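Local coordinates for sensor protein CpxA (Vibrio parahaemolyticus, PDB 3V67) that probably acts as a membrane sensor histidine kinase of a two-component system, passing phosphate from ATP to histidine, this chain being its periplasmic sensor domain, at residues Q18-T23 against G106-V111; R39-V44 against V58-Y63; L78-N83 against Y102-P107; P94-Y99 against V121-N126. All coordinates share one frame; numbering follows the deposited sequence.

Contact 1: Q18-T23 against G106-V111; sequences QRIIET and GPVPIV
The backbone hydrogen bond between Val-108 and Met-119 of the adjacent strand 115-124 is the polar tie at the residue that meets helix 14-30, where the two methyls of Val-108 lie against Ile-20 and Ile-21. No hydrogen bond passes between 18-23 and 106-111, so the contact is wholly apolar, burying 133 Å² in all. The closest approach is methyl to methyl: Ile-20 CG2 lies 3.8 Å from Val-108 CG2. The same Ile-20 CG2 is 3.9 Å from Val-108 CG1, so it sits in the fork between the two valine methyls. Ile-21 contributes only the end of its longer branch, with CD1 at 4.0 Å from Val-108 CG1. A bend at chi2 (-55°) folds that branch over to the strand, although the CB bond itself does not point there. Val-108 CG1 is thereby bordered by both isoleucines. This is the packing of the N-terminal helix on one face of the antiparallel sheet of the PAS fold. Local strand irregularity helps to set which residue looks at the helix: Ala-105 pairs with Val-121 and Val-108 with Met-119, leaving Gly-106 and Pro-107 opposite the single Tyr-120, as in a beta bulge, and the peptide bond before Pro-107 is cis. Pro-107 consequently turns away from the helix and Val-108 faces it. Further along, Arg-24 NH1 donates to Pro-109 O and Gln-28 OE1 accepts from Val-111 N, adding polar ties beyond the apolar patch. Away from the sheet, Arg-19 NH1 and Glu-22 OE1 form a 3.6 Å salt bridge, though the arginine is poorly ordered.

Contact 2: R39-V44 against V58-Y63; sequences RILFRV and VFFSDY
This is a buried helix-on-strand packing contact in the PAS fold, where the short helix 37-46 lies against strand 57-61 through a single aromatic residue, Phe-60. The evidence for purely apolar contact is direct: no hydrogen bond links 39-44 with 58-63, and the 157 Å² buried between them comes mainly from Leu-41, Val-44 and Phe-60. The backbones stay well apart, with 8.3 Å from Leu-41 CA to Phe-60 CA and 8.0 Å from Val-44 CA to Val-58 CA, so the side chains fill the gap. Leu-41 and Val-44 are one helical turn apart and present neighbouring methyls to the ring. From Leu-41 comes one branch: CD2 is 3.5 Å from Phe-60 CD2, and it also lies 3.9 Å from Phe-60 CE2. It reaches the ring obliquely, bearing squarely on neither face nor edge. With chi2 at 175° it is CD1 that continues the leucine chain, while CD2 turns off it to meet the ring. Phe-60 itself points at the helix, whereas the preceding residue, Phe-59, points away and packs on helix 75-87 across the sheet, the alternation expected of a beta strand. Met-119 of the adjacent strand 115-124 and Leu-112 of strand 102-112 beyond it add further apolar surface to Phe-60, and Tyr-31 covers Val-44 from the loop that leads into this helix. Asp-137 of the second subunit also packs on Val-44, placing this corner of the fold near the dimer contact. Val-44 and Phe-60 point at each other, Val-44 CG1 lying in the ring plane at its edge, 4.0 Å from Phe-60 CE2.

Contact 3: L78-N83 against Y102-P107; sequences LRAMQN and YMIAGP
Helix 78-83 and strand 102-107 run in roughly the same direction, their short axes 39° apart and 9.4 Å at closest approach, with Met-81 CA nearest Ile-104 CA at 7.1 Å. At that separation one side chain can span the gap, and Ile-104 does so. Its CG1 branch is extended, chi2 -177°, and pushes CD1 up to the helix backbone: CD1 is 3.5 Å from both Ala-80 C and Met-81 N, and 3.6 Å from Ala-80 CB. The small side chain of Ala-80 lets the methyl settle this close to the main chain. Met-81 comes round from the side, its chain folding back at its second and third torsions to bring CE within 3.5 Å of Ile-104 CG2. Met-81 thus borders both branches of the isoleucine, while Ala-80 meets CD1 alone. Tyr-102 adds a looser touch, Ala-80 CB lying at the ring edge, 4.4 Å from CD2. All four residues are buried. Tyr-120 of the adjacent strand 115-124 and Phe-59 of strand 57-61 beyond it also touch Met-81. Helices packed against an antiparallel sheet are part of the PAS fold, and helix 75-87 here covers the face opposite helix 14-30.

Contact 4: P94-Y99 against V121-N126; sequences PKQRLY and VGFKWN
The ring of Phe-123 is met at its edge by the amide oxygen of Gln-96: OE1 lies near the ring plane, 4.2 Å from CZ. This is a contact rather than a hydrogen bond, although an oxygen beside the ring's C-H rim is probably mildly favourable electrostatically. The indole of Trp-125 receives Leu-98 obliquely, in a position that is neither face nor edge. Both leucine methyls take part. CD2 is 3.7 Å from Trp-125 CE3 and 4.0 Å from CZ3, alongside the six-membered ring, while CD1 sits 3.9 Å from Trp-125 CB, at the root of the side chain. The two side chains cross at about a right angle, and the chi1 of Leu-98, -172°, sends its fork out to the indole. Strands 95-99 and 115-124 are not neighbours in the antiparallel sheet of this PAS fold; strand 102-112 runs between them and pairs with each. The backbones bear this out: Leu-98 CA and Trp-125 CA are 8.0 Å apart, and no hydrogen bond joins the two segments. Gln-96 therefore reaches Phe-123 over the middle strand, and Leu-98 meets Trp-125 in the loop that follows strand 115-124; Met-103 of the middle strand touches all four of these residues. Burial is only partial, 134 Å² between the segments, and the tryptophan is poorly ordered, so the details of its contact deserve less weight than those of Gln-96. On the other side of strand 95-99, Tyr-99 OH is hydrogen-bonded to Asn-83 OD1 of helix 75-87.

Contacts 1 and 3 both use strand 102-112 and share Gly-106 and Pro-107, yet they lie on opposite faces of the sheet, contact 1 under helix 14-30 and contact 3 under helix 75-87; Ile-20 CD1 of contact 1 reaches Ala-105 CB at 4.0 Å. Contact 2 adds a second helix on the contact 1 face, where Ile-110 CD1 is 3.9 Å from Phe-60 CE1, while Phe-59 CD2 on the other face meets Met-81 CE of contact 3. These three are buried helix-on-sheet contacts, aliphatic in 1 and largely so in 3, aromatic-centred in 2. Contact 4 differs: only partly buried, it joins strand 95-99 to the end of strand 115-124 and the loop after it, and one touch involves a polar amide.

Contact 1: Q18-T23 against G106-V111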
# COMPACT_ATOMS: atom_id res chain seq x y z
N GLN A 18 4.97 10.54 -6.19
CA GLN A 18 6.13 11.31 -6.61
C GLN A 18 6.53 10.95 -8.04
O GLN A 18 6.77 11.84 -8.87
CB GLN A 18 7.30 11.07 -5.65
CG GLN A 18 8.68 11.16 -6.29
CD GLN A 18 9.18 12.59 -6.44
OE1 GLN A 18 8.67 13.34 -7.28
NE2 GLN A 18 10.17 12.96 -5.64
N ARG A 19 6.55 9.65 -8.33
CA ARG A 19 6.83 9.18 -9.67
C ARG A 19 5.83 9.74 -10.68
O ARG A 19 6.22 10.30 -11.70
CB ARG A 19 6.81 7.65 -9.72
CG ARG A 19 6.96 7.09 -11.12
CD ARG A 19 8.30 7.49 -11.74
NE ARG A 19 9.29 6.43 -11.63
CZ ARG A 19 10.15 6.29 -10.63
NH1 ARG A 19 10.14 7.16 -9.62
NH2 ARG A 19 11.01 5.28 -10.62
N ILE A 20 4.54 9.59 -10.37
CA ILE A 20 3.46 10.10 -11.22
C ILE A 20 3.64 11.58 -11.53
O ILE A 20 3.47 12.01 -12.68
CB ILE A 20 2.09 9.89 -10.55
CG1 ILE A 20 1.76 8.40 -10.48
CG2 ILE A 20 1.00 10.64 -11.31
CD1 ILE A 20 0.48 8.10 -9.72
N ILE A 21 3.99 12.36 -10.51
CA ILE A 21 4.28 13.78 -10.68
C ILE A 21 5.44 13.98 -11.65
O ILE A 21 5.39 14.84 -12.54
CB ILE A 21 4.60 14.44 -9.33
CG1 ILE A 21 3.35 14.48 -8.45
CG2 ILE A 21 5.14 15.85 -9.54
CD1 ILE A 21 2.16 15.15 -9.12
N GLU A 22 6.48 13.17 -11.48
CA GLU A 22 7.66 13.25 -12.33
C GLU A 22 7.36 12.96 -13.81
O GLU A 22 7.82 13.69 -14.69
CB GLU A 22 8.76 12.32 -11.80
CG GLU A 22 9.40 12.81 -10.51
CD GLU A 22 10.33 11.79 -9.89
OE1 GLU A 22 10.40 10.65 -10.41
OE2 GLU A 22 11.00 12.12 -8.89
N THR A 23 6.60 11.90 -14.08
CA THR A 23 6.27 11.58 -15.47
C THR A 23 5.25 12.56 -16.04
O THR A 23 5.20 12.76 -17.25
CB THR A 23 5.75 10.13 -15.65
OG1 THR A 23 4.32 10.12 -15.68
CG2 THR A 23 6.25 9.21 -14.56
N GLY A 106 -5.02 8.58 -9.57
CA GLY A 106 -5.19 9.93 -10.10
C GLY A 106 -6.32 10.68 -9.41
O GLY A 106 -6.87 10.21 -8.41
N PRO A 107 -6.67 11.86 -9.93
CA PRO A 107 -6.03 12.49 -11.08
C PRO A 107 -4.91 13.41 -10.65
O PRO A 107 -4.89 13.84 -9.49
CB PRO A 107 -7.16 13.34 -11.67
CG PRO A 107 -7.92 13.78 -10.46
CD PRO A 107 -7.86 12.61 -9.49
N VAL A 108 -3.99 13.73 -11.56
CA VAL A 108 -3.05 14.82 -11.33
C VAL A 108 -3.18 15.83 -12.47
O VAL A 108 -3.33 15.43 -13.63
CB VAL A 108 -1.57 14.34 -11.21
CG1 VAL A 108 -1.41 13.46 -9.97
CG2 VAL A 108 -1.12 13.61 -12.46
N PRO A 109 -3.15 17.13 -12.16
CA PRO A 109 -3.32 18.12 -13.22
C PRO A 109 -2.21 18.05 -14.26
O PRO A 109 -1.07 17.73 -13.92
CB PRO A 109 -3.26 19.45 -12.47
CG PRO A 109 -2.58 19.14 -11.18
CD PRO A 109 -2.99 17.75 -10.83
N ILE A 110 -2.55 18.32 -15.52
CA ILE A 110 -1.55 18.34 -16.58
C ILE A 110 -1.94 19.36 -17.64
O ILE A 110 -3.12 19.62 -17.85
CB ILE A 110 -1.35 16.94 -17.20
CG1 ILE A 110 -0.03 16.88 -17.98
CG2 ILE A 110 -2.54 16.55 -18.08
CD1 ILE A 110 0.30 15.50 -18.53
N VAL A 111 -0.95 19.95 -18.29
CA VAL A 111 -1.22 20.90 -19.36
C VAL A 111 -0.65 20.39 -20.67
O VAL A 111 0.57 20.26 -20.82
CB VAL A 111 -0.64 22.29 -19.06
CG1 VAL A 111 -0.84 23.22 -20.25
CG2 VAL A 111 -1.26 22.88 -17.80

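Contact 2: R39-V44 against V58-Y63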
# COMPACT_ATOMS: atom_id res chain seq x y z
N ARG A 39 -2.79 14.90 -31.40
CA ARG A 39 -1.45 14.44 -31.77
C ARG A 39 -0.69 14.00 -30.52
O ARG A 39 -0.01 12.97 -30.53
CB ARG A 39 -0.70 15.55 -32.51
CG ARG A 39 0.65 15.13 -33.05
CD ARG A 39 1.08 16.02 -34.21
NE ARG A 39 0.31 15.76 -35.42
CZ ARG A 39 -0.65 16.55 -35.89
NH1 ARG A 39 -0.97 17.66 -35.24
NH2 ARG A 39 -1.30 16.22 -37.00
N ILE A 40 -0.82 14.78 -29.45
CA ILE A 40 -0.17 14.45 -28.19
C ILE A 40 -0.67 13.12 -27.63
O ILE A 40 0.13 12.26 -27.27
CB ILE A 40 -0.39 15.54 -27.13
CG1 ILE A 40 0.24 16.86 -27.57
CG2 ILE A 40 0.19 15.11 -25.79
CD1 ILE A 40 0.16 17.96 -26.52
N LEU A 41 -1.99 12.97 -27.55
CA LEU A 41 -2.59 11.76 -26.99
C LEU A 41 -2.19 10.54 -27.81
O LEU A 41 -1.82 9.50 -27.26
CB LEU A 41 -4.11 11.89 -26.96
CG LEU A 41 -4.67 13.07 -26.16
CD1 LEU A 41 -6.18 13.15 -26.31
CD2 LEU A 41 -4.28 12.95 -24.70
N PHE A 42 -2.27 10.69 -29.12
CA PHE A 42 -1.86 9.65 -30.06
C PHE A 42 -0.41 9.22 -29.82
O PHE A 42 -0.13 8.03 -29.65
CB PHE A 42 -2.04 10.17 -31.49
CG PHE A 42 -1.77 9.15 -32.55
CD1 PHE A 42 -2.71 8.18 -32.85
CD2 PHE A 42 -0.58 9.17 -33.25
CE1 PHE A 42 -2.46 7.24 -33.83
CE2 PHE A 42 -0.32 8.24 -34.24
CZ PHE A 42 -1.27 7.27 -34.53
N ARG A 43 0.51 10.19 -29.80
CA ARG A 43 1.92 9.91 -29.54
C ARG A 43 2.16 9.22 -28.20
O ARG A 43 2.86 8.20 -28.13
CB ARG A 43 2.74 11.20 -29.59
CG ARG A 43 3.31 11.56 -30.96
CD ARG A 43 4.15 12.82 -30.86
NE ARG A 43 4.74 13.21 -32.13
CZ ARG A 43 5.39 14.36 -32.34
NH1 ARG A 43 5.53 15.23 -31.34
NH2 ARG A 43 5.89 14.63 -33.53
N VAL A 44 1.60 9.79 -27.14
CA VAL A 44 1.77 9.26 -25.79
C VAL A 44 1.30 7.82 -25.68
O VAL A 44 2.00 6.96 -25.15
CB VAL A 44 1.02 10.12 -24.74
CG1 VAL A 44 0.77 9.33 -23.46
CG2 VAL A 44 1.79 11.39 -24.45
N VAL A 58 -0.92 5.33 -19.25
CA VAL A 58 -1.36 6.68 -18.92
C VAL A 58 -2.71 7.01 -19.54
O VAL A 58 -2.90 6.86 -20.75
CB VAL A 58 -0.30 7.72 -19.35
CG1 VAL A 58 -0.85 9.12 -19.17
CG2 VAL A 58 0.98 7.53 -18.55
N PHE A 59 -3.66 7.44 -18.70
CA PHE A 59 -4.97 7.87 -19.17
C PHE A 59 -5.13 9.37 -18.98
O PHE A 59 -4.42 9.99 -18.20
CB PHE A 59 -6.08 7.19 -18.36
CG PHE A 59 -6.35 5.76 -18.73
CD1 PHE A 59 -7.30 5.43 -19.68
CD2 PHE A 59 -5.68 4.73 -18.07
CE1 PHE A 59 -7.57 4.11 -19.99
CE2 PHE A 59 -5.95 3.41 -18.38
CZ PHE A 59 -6.89 3.10 -19.34
N PHE A 60 -6.10 9.95 -19.69
CA PHE A 60 -6.38 11.37 -19.56
C PHE A 60 -7.88 11.61 -19.45
O PHE A 60 -8.68 10.80 -19.92
CB PHE A 60 -5.82 12.14 -20.75
CG PHE A 60 -4.32 12.12 -20.82
CD1 PHE A 60 -3.56 12.95 -20.02
CD2 PHE A 60 -3.67 11.26 -21.70
CE1 PHE A 60 -2.18 12.92 -20.08
CE2 PHE A 60 -2.29 11.23 -21.77
CZ PHE A 60 -1.54 12.07 -20.96
N SER A 61 -8.25 12.72 -18.84
CA SER A 61 -9.63 13.17 -18.83
C SER A 61 -9.66 14.69 -18.77
O SER A 61 -8.62 15.31 -18.56
CB SER A 61 -10.40 12.59 -17.64
OG SER A 61 -10.21 13.38 -16.48
N ASP A 62 -10.83 15.28 -18.97
CA ASP A 62 -10.97 16.72 -18.80
C ASP A 62 -11.53 17.01 -17.41
O ASP A 62 -11.57 16.13 -16.56
CB ASP A 62 -11.83 17.35 -19.90
CG ASP A 62 -13.19 16.68 -20.05
OD1 ASP A 62 -13.76 16.22 -19.04
OD2 ASP A 62 -13.69 16.61 -21.20
N TYR A 63 -11.95 18.25 -17.19
CA TYR A 63 -12.58 18.63 -15.93
C TYR A 63 -14.10 18.58 -16.04
O TYR A 63 -14.80 19.27 -15.30
CB TYR A 63 -12.14 20.02 -15.51
CG TYR A 63 -10.72 20.10 -15.00
CD1 TYR A 63 -10.43 19.95 -13.66
CD2 TYR A 63 -9.66 20.33 -15.87
CE1 TYR A 63 -9.13 20.02 -13.19
CE2 TYR A 63 -8.36 20.41 -15.42
CZ TYR A 63 -8.10 20.25 -14.08
OH TYR A 63 -6.81 20.33 -13.62

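Contact 3: L78-N83 against Y102-P107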
# COMPACT_ATOMS: atom_id res chain seq x y z
N LEU A 78 -10.35 0.40 -19.97
CA LEU A 78 -11.17 1.55 -20.34
C LEU A 78 -12.39 1.68 -19.43
O LEU A 78 -12.72 2.78 -18.97
CB LEU A 78 -11.59 1.44 -21.80
CG LEU A 78 -11.96 2.72 -22.54
CD1 LEU A 78 -11.40 3.94 -21.83
CD2 LEU A 78 -11.43 2.65 -23.97
N ARG A 79 -13.05 0.55 -19.17
CA ARG A 79 -14.17 0.52 -18.24
C ARG A 79 -13.74 0.97 -16.85
O ARG A 79 -14.38 1.82 -16.22
CB ARG A 79 -14.75 -0.90 -18.16
CG ARG A 79 -15.91 -1.16 -19.10
CD ARG A 79 -15.48 -1.99 -20.30
NE ARG A 79 -14.82 -3.22 -19.90
CZ ARG A 79 -14.80 -4.33 -20.63
NH1 ARG A 79 -15.42 -4.36 -21.80
NH2 ARG A 79 -14.17 -5.41 -20.20
N ALA A 80 -12.63 0.39 -16.38
CA ALA A 80 -12.09 0.73 -15.07
C ALA A 80 -11.78 2.22 -14.97
O ALA A 80 -12.12 2.87 -13.98
CB ALA A 80 -10.84 -0.09 -14.79
N MET A 81 -11.14 2.77 -16.01
CA MET A 81 -10.81 4.19 -16.03
C MET A 81 -12.05 5.07 -15.98
O MET A 81 -12.10 6.02 -15.19
CB MET A 81 -9.95 4.55 -17.24
CG MET A 81 -9.69 6.05 -17.38
SD MET A 81 -9.06 6.84 -15.87
CE MET A 81 -7.61 5.85 -15.55
N GLN A 82 -13.03 4.77 -16.81
CA GLN A 82 -14.27 5.54 -16.82
C GLN A 82 -14.92 5.55 -15.45
O GLN A 82 -15.29 6.61 -14.91
CB GLN A 82 -15.25 5.00 -17.86
CG GLN A 82 -16.66 5.56 -17.76
CD GLN A 82 -16.77 7.00 -18.25
OE1 GLN A 82 -15.77 7.66 -18.52
NE2 GLN A 82 -18.00 7.48 -18.36
N ASN A 83 -15.06 4.35 -14.88
CA ASN A 83 -15.61 4.22 -13.54
C ASN A 83 -14.84 5.07 -12.53
O ASN A 83 -15.44 5.77 -11.72
CB ASN A 83 -15.61 2.76 -13.09
CG ASN A 83 -16.24 2.58 -11.72
OD1 ASN A 83 -15.56 2.68 -10.70
ND2 ASN A 83 -17.54 2.32 -11.69
N TYR A 102 -6.35 -4.61 -11.36
CA TYR A 102 -5.87 -3.41 -12.05
C TYR A 102 -6.09 -2.16 -11.21
O TYR A 102 -7.21 -1.67 -11.07
CB TYR A 102 -6.57 -3.27 -13.40
CG TYR A 102 -5.91 -2.28 -14.34
CD1 TYR A 102 -4.65 -2.54 -14.87
CD2 TYR A 102 -6.56 -1.11 -14.72
CE1 TYR A 102 -4.05 -1.65 -15.74
CE2 TYR A 102 -5.96 -0.22 -15.59
CZ TYR A 102 -4.71 -0.49 -16.10
OH TYR A 102 -4.11 0.40 -16.96
N MET A 103 -5.01 -1.63 -10.65
CA MET A 103 -5.06 -0.42 -9.85
C MET A 103 -5.05 0.83 -10.73
O MET A 103 -4.34 0.89 -11.73
CB MET A 103 -3.88 -0.36 -8.88
CG MET A 103 -3.95 0.78 -7.88
SD MET A 103 -5.07 0.42 -6.52
CE MET A 103 -4.07 -0.71 -5.58
N ILE A 104 -5.83 1.83 -10.34
CA ILE A 104 -5.86 3.09 -11.06
C ILE A 104 -5.66 4.27 -10.12
O ILE A 104 -6.36 4.40 -9.11
CB ILE A 104 -7.18 3.27 -11.82
CG1 ILE A 104 -7.21 2.33 -13.03
CG2 ILE A 104 -7.36 4.71 -12.25
CD1 ILE A 104 -8.44 2.47 -13.88
N ALA A 105 -4.70 5.13 -10.45
CA ALA A 105 -4.35 6.25 -9.59
C ALA A 105 -4.50 7.60 -10.30
O ALA A 105 -4.15 7.75 -11.47
CB ALA A 105 -2.93 6.08 -9.06
N GLY A 106 -5.02 8.58 -9.57
CA GLY A 106 -5.19 9.93 -10.10
C GLY A 106 -6.32 10.68 -9.41
O GLY A 106 -6.87 10.21 -8.41
N PRO A 107 -6.67 11.86 -9.93
CA PRO A 107 -6.03 12.49 -11.08
C PRO A 107 -4.91 13.41 -10.65
O PRO A 107 -4.89 13.84 -9.49
CB PRO A 107 -7.16 13.34 -11.67
CG PRO A 107 -7.92 13.78 -10.46
CD PRO A 107 -7.86 12.61 -9.49

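Contact 4: P94-Y99 against V121-N126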
# COMPACT_ATOMS: atom_id res chain seq x y z
N PRO A 94 -5.46 13.25 -5.20
CA PRO A 94 -5.22 12.02 -5.96
C PRO A 94 -5.37 10.79 -5.07
O PRO A 94 -4.83 10.77 -3.96
CB PRO A 94 -3.76 12.16 -6.40
CG PRO A 94 -3.48 13.62 -6.35
CD PRO A 94 -4.28 14.13 -5.19
N LYS A 95 -6.10 9.80 -5.55
CA LYS A 95 -6.29 8.56 -4.82
C LYS A 95 -6.09 7.39 -5.77
O LYS A 95 -5.84 7.59 -6.96
CB LYS A 95 -7.70 8.50 -4.22
CG LYS A 95 -8.01 9.60 -3.21
CD LYS A 95 -7.28 9.36 -1.89
CE LYS A 95 -7.67 10.41 -0.86
NZ LYS A 95 -7.03 10.16 0.45
N GLN A 96 -6.20 6.17 -5.25
CA GLN A 96 -6.17 4.99 -6.10
C GLN A 96 -7.29 4.01 -5.78
O GLN A 96 -7.72 3.89 -4.63
CB GLN A 96 -4.80 4.30 -6.05
CG GLN A 96 -4.42 3.76 -4.68
CD GLN A 96 -3.03 3.13 -4.68
OE1 GLN A 96 -2.21 3.41 -5.56
NE2 GLN A 96 -2.77 2.27 -3.70
N ARG A 97 -7.78 3.32 -6.81
CA ARG A 97 -8.84 2.33 -6.66
C ARG A 97 -8.45 1.03 -7.36
O ARG A 97 -7.85 1.05 -8.43
CB ARG A 97 -10.15 2.84 -7.24
CG ARG A 97 -10.91 3.81 -6.34
CD ARG A 97 -12.20 4.28 -7.01
NE ARG A 97 -13.21 4.68 -6.03
CZ ARG A 97 -13.35 5.92 -5.57
NH1 ARG A 97 -12.56 6.89 -5.99
NH2 ARG A 97 -14.30 6.18 -4.67
N LEU A 98 -8.81 -0.10 -6.75
CA LEU A 98 -8.48 -1.40 -7.32
C LEU A 98 -9.66 -2.01 -8.08
O LEU A 98 -10.74 -2.19 -7.52
CB LEU A 98 -7.99 -2.36 -6.24
CG LEU A 98 -7.43 -3.70 -6.73
CD1 LEU A 98 -6.24 -3.48 -7.65
CD2 LEU A 98 -7.04 -4.58 -5.55
N TYR A 99 -9.44 -2.30 -9.35
CA TYR A 99 -10.44 -2.93 -10.20
C TYR A 99 -9.98 -4.34 -10.57
O TYR A 99 -9.25 -4.53 -11.54
CB TYR A 99 -10.67 -2.10 -11.46
CG TYR A 99 -11.30 -0.75 -11.19
CD1 TYR A 99 -12.68 -0.59 -11.23
CD2 TYR A 99 -10.52 0.35 -10.87
CE1 TYR A 99 -13.26 0.63 -10.98
CE2 TYR A 99 -11.09 1.58 -10.61
CZ TYR A 99 -12.46 1.71 -10.67
OH TYR A 99 -13.05 2.93 -10.41
N VAL A 121 -2.93 7.05 -14.02
CA VAL A 121 -2.06 5.92 -14.33
C VAL A 121 -2.70 4.61 -13.91
O VAL A 121 -3.06 4.43 -12.74
CB VAL A 121 -0.66 6.06 -13.66
CG1 VAL A 121 0.19 4.84 -13.96
CG2 VAL A 121 0.04 7.32 -14.14
N GLY A 122 -2.85 3.69 -14.86
CA GLY A 122 -3.36 2.37 -14.58
C GLY A 122 -2.22 1.37 -14.60
O GLY A 122 -1.29 1.50 -15.38
N PHE A 123 -2.30 0.37 -13.73
CA PHE A 123 -1.25 -0.63 -13.64
C PHE A 123 -1.76 -1.83 -12.86
O PHE A 123 -2.38 -1.67 -11.82
CB PHE A 123 -0.00 -0.06 -12.96
CG PHE A 123 -0.27 0.61 -11.65
CD1 PHE A 123 -0.17 -0.09 -10.46
CD2 PHE A 123 -0.60 1.96 -11.59
CE1 PHE A 123 -0.42 0.52 -9.24
CE2 PHE A 123 -0.85 2.58 -10.38
CZ PHE A 123 -0.75 1.86 -9.21
N LYS A 124 -1.52 -3.03 -13.38
CA LYS A 124 -2.00 -4.23 -12.71
C LYS A 124 -1.29 -4.43 -11.38
O LYS A 124 -0.08 -4.21 -11.26
CB LYS A 124 -1.91 -5.47 -13.60
CG LYS A 124 -0.55 -6.13 -13.66
CD LYS A 124 -0.66 -7.62 -13.37
CE LYS A 124 -1.67 -8.30 -14.28
NZ LYS A 124 -1.87 -9.73 -13.92
N TRP A 125 -2.05 -4.85 -10.37
CA TRP A 125 -1.55 -4.96 -9.02
C TRP A 125 -1.58 -6.41 -8.58
O TRP A 125 -2.65 -7.03 -8.53
CB TRP A 125 -2.41 -4.09 -8.09
CG TRP A 125 -1.76 -3.76 -6.80
CD1 TRP A 125 -0.58 -3.10 -6.63
CD2 TRP A 125 -2.25 -4.07 -5.50
NE1 TRP A 125 -0.30 -2.98 -5.29
CE2 TRP A 125 -1.32 -3.55 -4.57
CE3 TRP A 125 -3.39 -4.72 -5.02
CZ2 TRP A 125 -1.49 -3.69 -3.20
CZ3 TRP A 125 -3.56 -4.84 -3.65
CH2 TRP A 125 -2.61 -4.33 -2.76
N ASN A 126 -0.42 -6.96 -8.25
CA ASN A 126 -0.29 -8.40 -8.04
C ASN A 126 -0.23 -8.91 -6.61
O ASN A 126 0.78 -9.51 -6.21
CB ASN A 126 0.90 -8.96 -8.82
CG ASN A 126 0.59 -9.11 -10.29
OD1 ASN A 126 -0.44 -9.67 -10.67
ND2 ASN A 126 1.47 -8.59 -11.13